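Local coordinates for aminopeptidase C (Lactobacillus rhamnosus, PDB 4K7C), which is a cysteine peptidase of the C1-like family that probably removes amino acids from the N-terminal ends of peptides, at residues G140-M144 with R289-H293. Numbering follows the deposited sequence. Where two conformers were deposited one is given.
Sequences GQWDM and REVRH
Asp143, in the first turn of helix 142-152, holds the loop at Val291 and Arg292. Its OD2 accepts a hydrogen bond from the backbone N of Arg292 at 2.9 Å. The bond is nearly straight (171°), but the donor sits above the carboxylate plane. OD1 accepts from a water 2.6 Å away, which also donates to Arg292 O. CG lies anti to the carbonyl carbon (chi1 -64°), which points the carboxylate at the loop. With an alanine in place of Asp143, Arg292 N would probably lose its acceptor and the water one of its two partners.

Packing is close around this carboxylate, where OD2 lies 3.4 Å from Val291 CA. Gln141, the N-cap residue, sets OE1 at the ring edge of His293, 2.7 Å from NE2 in a weak, bent bond. Gln141 NE2 donates to Met442 O, and His293 ND1 is hydrogen-bonded to Ser262 OG. The contact is looser at Met144, whose CG lies 4.2 Å from Val291 CG2. Glu290 is exposed and points away; its OE1 forms a salt bridge with Arg292, accepting from NH1 and NH2.

Arg289 passes Asp143 O to salt bridges with Glu150 and Asp258. The contact joins helix 142-152 to the loop entering strand 293-295, beside strands 260-264 and 408-414, with helix 70-87 packed against Met144 through Trp71.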
ATOM      1  N   GLY A 140      34.645  -6.000  -5.241  1.00 20.19           N
ATOM      2  CA  GLY A 140      36.076  -5.790  -5.296  1.00 21.22           C
ATOM      3  C   GLY A 140      36.763  -5.760  -3.946  1.00 21.76           C
ATOM      4  O   GLY A 140      36.247  -6.252  -2.923  1.00 23.17           O
ATOM      5  N   GLN A 141      37.997  -5.261  -3.954  0.50 21.06           N
ATOM      6  CA  GLN A 141      38.788  -5.106  -2.760  0.50 20.46           C
ATOM      7  C   GLN A 141      39.437  -3.707  -2.779  0.50 19.92           C
ATOM      8  O   GLN A 141      39.487  -3.041  -3.836  0.50 21.38           O
ATOM      9  CB  GLN A 141      39.839  -6.254  -2.704  0.50 19.41           C
ATOM     10  CG  GLN A 141      39.258  -7.641  -2.890  0.50 19.51           C
ATOM     11  CD  GLN A 141      40.132  -8.777  -2.365  0.50 20.00           C
ATOM     12  OE1 GLN A 141      41.131  -8.552  -1.685  0.50 23.25           O
ATOM     13  NE2 GLN A 141      39.740  -9.995  -2.650  0.50 19.22           N
ATOM     14  N   TRP A 142      39.931  -3.278  -1.617  1.00 18.81           N
ATOM     15  CA  TRP A 142      40.450  -1.932  -1.389  1.00 18.21           C
ATOM     16  C   TRP A 142      41.500  -1.523  -2.448  1.00 17.26           C
ATOM     17  O   TRP A 142      41.390  -0.465  -3.037  1.00 16.72           O
ATOM     18  CB  TRP A 142      41.082  -1.826   0.007  1.00 16.41           C
ATOM     19  CG  TRP A 142      41.775  -0.514   0.149  1.00 17.53           C
ATOM     20  CD1 TRP A 142      43.089  -0.231  -0.151  1.00 18.67           C
ATOM     21  CD2 TRP A 142      41.188   0.745   0.527  1.00 19.63           C
ATOM     22  NE1 TRP A 142      43.341   1.101   0.017  1.00 20.96           N
ATOM     23  CE2 TRP A 142      42.203   1.725   0.447  1.00 19.16           C
ATOM     24  CE3 TRP A 142      39.922   1.134   0.951  1.00 20.62           C
ATOM     25  CZ2 TRP A 142      41.971   3.081   0.781  1.00 21.38           C
ATOM     26  CZ3 TRP A 142      39.712   2.454   1.319  1.00 21.06           C
ATOM     27  CH2 TRP A 142      40.723   3.430   1.199  1.00 21.39           C
ATOM     28  N   ASP A 143      42.448  -2.399  -2.751  1.00 19.28           N
ATOM     29  CA  ASP A 143      43.555  -2.028  -3.649  1.00 19.47           C
ATOM     30  C   ASP A 143      43.052  -1.816  -5.076  1.00 20.39           C
ATOM     31  O   ASP A 143      43.612  -1.004  -5.815  1.00 18.90           O
ATOM     32  CB  ASP A 143      44.634  -3.102  -3.622  1.00 19.14           C
ATOM     33  CG  ASP A 143      45.320  -3.254  -2.245  1.00 18.87           C
ATOM     34  OD1 ASP A 143      45.578  -2.253  -1.535  1.00 18.66           O
ATOM     35  OD2 ASP A 143      45.582  -4.438  -1.867  1.00 20.16           O
HETATM   36  N   MSE A 144      41.998  -2.544  -5.446  1.00 16.76           N
HETATM   37  CA  MSE A 144      41.311  -2.309  -6.736  1.00 18.45           C
HETATM   38  C   MSE A 144      40.576  -0.999  -6.786  1.00 17.12           C
HETATM   39  O   MSE A 144      40.521  -0.340  -7.823  1.00 18.70           O
HETATM   40  CB  MSE A 144      40.345  -3.491  -6.965  1.00 18.89           C
HETATM   41  CG  MSE A 144      41.116  -4.762  -7.268  1.00 18.12           C
HETATM   42 SE   MSE A 144      39.979  -6.370  -7.049  1.00 23.51          SE
HETATM   43  CE  MSE A 144      38.655  -6.102  -8.471  1.00 22.66           C
ATOM     44  N   ARG A 289      48.160  -0.901  -9.685  1.00 23.84           N
ATOM     45  CA  ARG A 289      48.646  -1.604  -8.525  1.00 26.84           C
ATOM     46  C   ARG A 289      47.888  -2.925  -8.265  1.00 28.57           C
ATOM     47  O   ARG A 289      46.682  -3.034  -8.574  1.00 30.43           O
ATOM     48  CB  ARG A 289      48.560  -0.680  -7.320  1.00 26.17           C
ATOM     49  CG  ARG A 289      47.115  -0.416  -6.850  1.00 28.03           C
ATOM     50  CD  ARG A 289      47.045   0.044  -5.395  1.00 30.86           C
ATOM     51  NE  ARG A 289      47.705   1.349  -5.210  1.00 32.12           N
ATOM     52  CZ  ARG A 289      48.863   1.533  -4.538  1.00 33.80           C
ATOM     53  NH1 ARG A 289      49.367   2.766  -4.433  1.00 32.85           N
ATOM     54  NH2 ARG A 289      49.494   0.501  -3.932  1.00 29.87           N
ATOM     55  N   GLU A 290      48.599  -3.904  -7.712  1.00 28.53           N
ATOM     56  CA  GLU A 290      48.000  -5.209  -7.430  1.00 29.44           C
ATOM     57  C   GLU A 290      47.498  -5.291  -6.017  1.00 24.85           C
ATOM     58  O   GLU A 290      47.803  -4.488  -5.207  1.00 23.46           O
ATOM     59  CB  GLU A 290      49.025  -6.338  -7.650  1.00 36.87           C
ATOM     60  CG  GLU A 290      49.513  -6.481  -9.092  1.00 41.49           C
ATOM     61  CD  GLU A 290      50.606  -7.531  -9.231  1.00 47.93           C
ATOM     62  OE1 GLU A 290      51.067  -8.106  -8.201  1.00 50.01           O
ATOM     63  OE2 GLU A 290      50.988  -7.799 -10.387  1.00 50.97           O
ATOM     64  N   VAL A 291      46.708  -6.318  -5.742  1.00 23.39           N
ATOM     65  CA  VAL A 291      46.230  -6.625  -4.380  1.00 23.19           C
ATOM     66  C   VAL A 291      47.429  -7.106  -3.541  1.00 22.05           C
ATOM     67  O   VAL A 291      48.192  -8.002  -3.973  1.00 21.78           O
ATOM     68  CB  VAL A 291      45.077  -7.693  -4.462  1.00 21.70           C
ATOM     69  CG1 VAL A 291      44.667  -8.265  -3.078  1.00 23.61           C
ATOM     70  CG2 VAL A 291      43.859  -7.114  -5.190  1.00 24.55           C
ATOM     71  N   ARG A 292      47.554  -6.504  -2.362  1.00 21.49           N
ATOM     72  CA  ARG A 292      48.531  -6.908  -1.309  1.00 20.49           C
ATOM     73  C   ARG A 292      47.907  -6.910   0.091  1.00 18.37           C
ATOM     74  O   ARG A 292      47.466  -5.864   0.577  1.00 20.93           O
ATOM     75  CB  ARG A 292      49.703  -5.885  -1.341  1.00 20.54           C
ATOM     76  CG  ARG A 292      50.662  -5.998  -2.533  1.00 24.13           C
ATOM     77  CD  ARG A 292      51.408  -7.325  -2.700  1.00 27.44           C
ATOM     78  NE  ARG A 292      52.287  -7.259  -3.866  1.00 25.33           N
ATOM     79  CZ  ARG A 292      51.984  -7.570  -5.111  1.00 27.83           C
ATOM     80  NH1 ARG A 292      50.806  -8.065  -5.425  1.00 27.28           N
ATOM     81  NH2 ARG A 292      52.919  -7.422  -6.081  1.00 27.23           N
ATOM     82  N   HIS A 293      47.755  -8.096   0.701  1.00 18.44           N
ATOM     83  CA  HIS A 293      47.223  -8.232   2.000  1.00 19.79           C
ATOM     84  C   HIS A 293      48.351  -8.646   2.959  1.00 17.91           C
ATOM     85  O   HIS A 293      49.072  -9.610   2.674  1.00 20.53           O
ATOM     86  CB  HIS A 293      46.171  -9.364   2.029  1.00 21.41           C
ATOM     87  CG  HIS A 293      44.968  -9.141   1.187  1.00 22.45           C
ATOM     88  ND1 HIS A 293      44.166  -8.030   1.330  1.00 23.18           N
ATOM     89  CD2 HIS A 293      44.350  -9.947   0.296  1.00 24.79           C
ATOM     90  CE1 HIS A 293      43.149  -8.122   0.482  1.00 23.39           C
ATOM     91  NE2 HIS A 293      43.248  -9.266  -0.169  1.00 25.34           N
TER
HETATM   92  O   HOH W   1      47.208  -3.053   0.385  1.00 16.51           O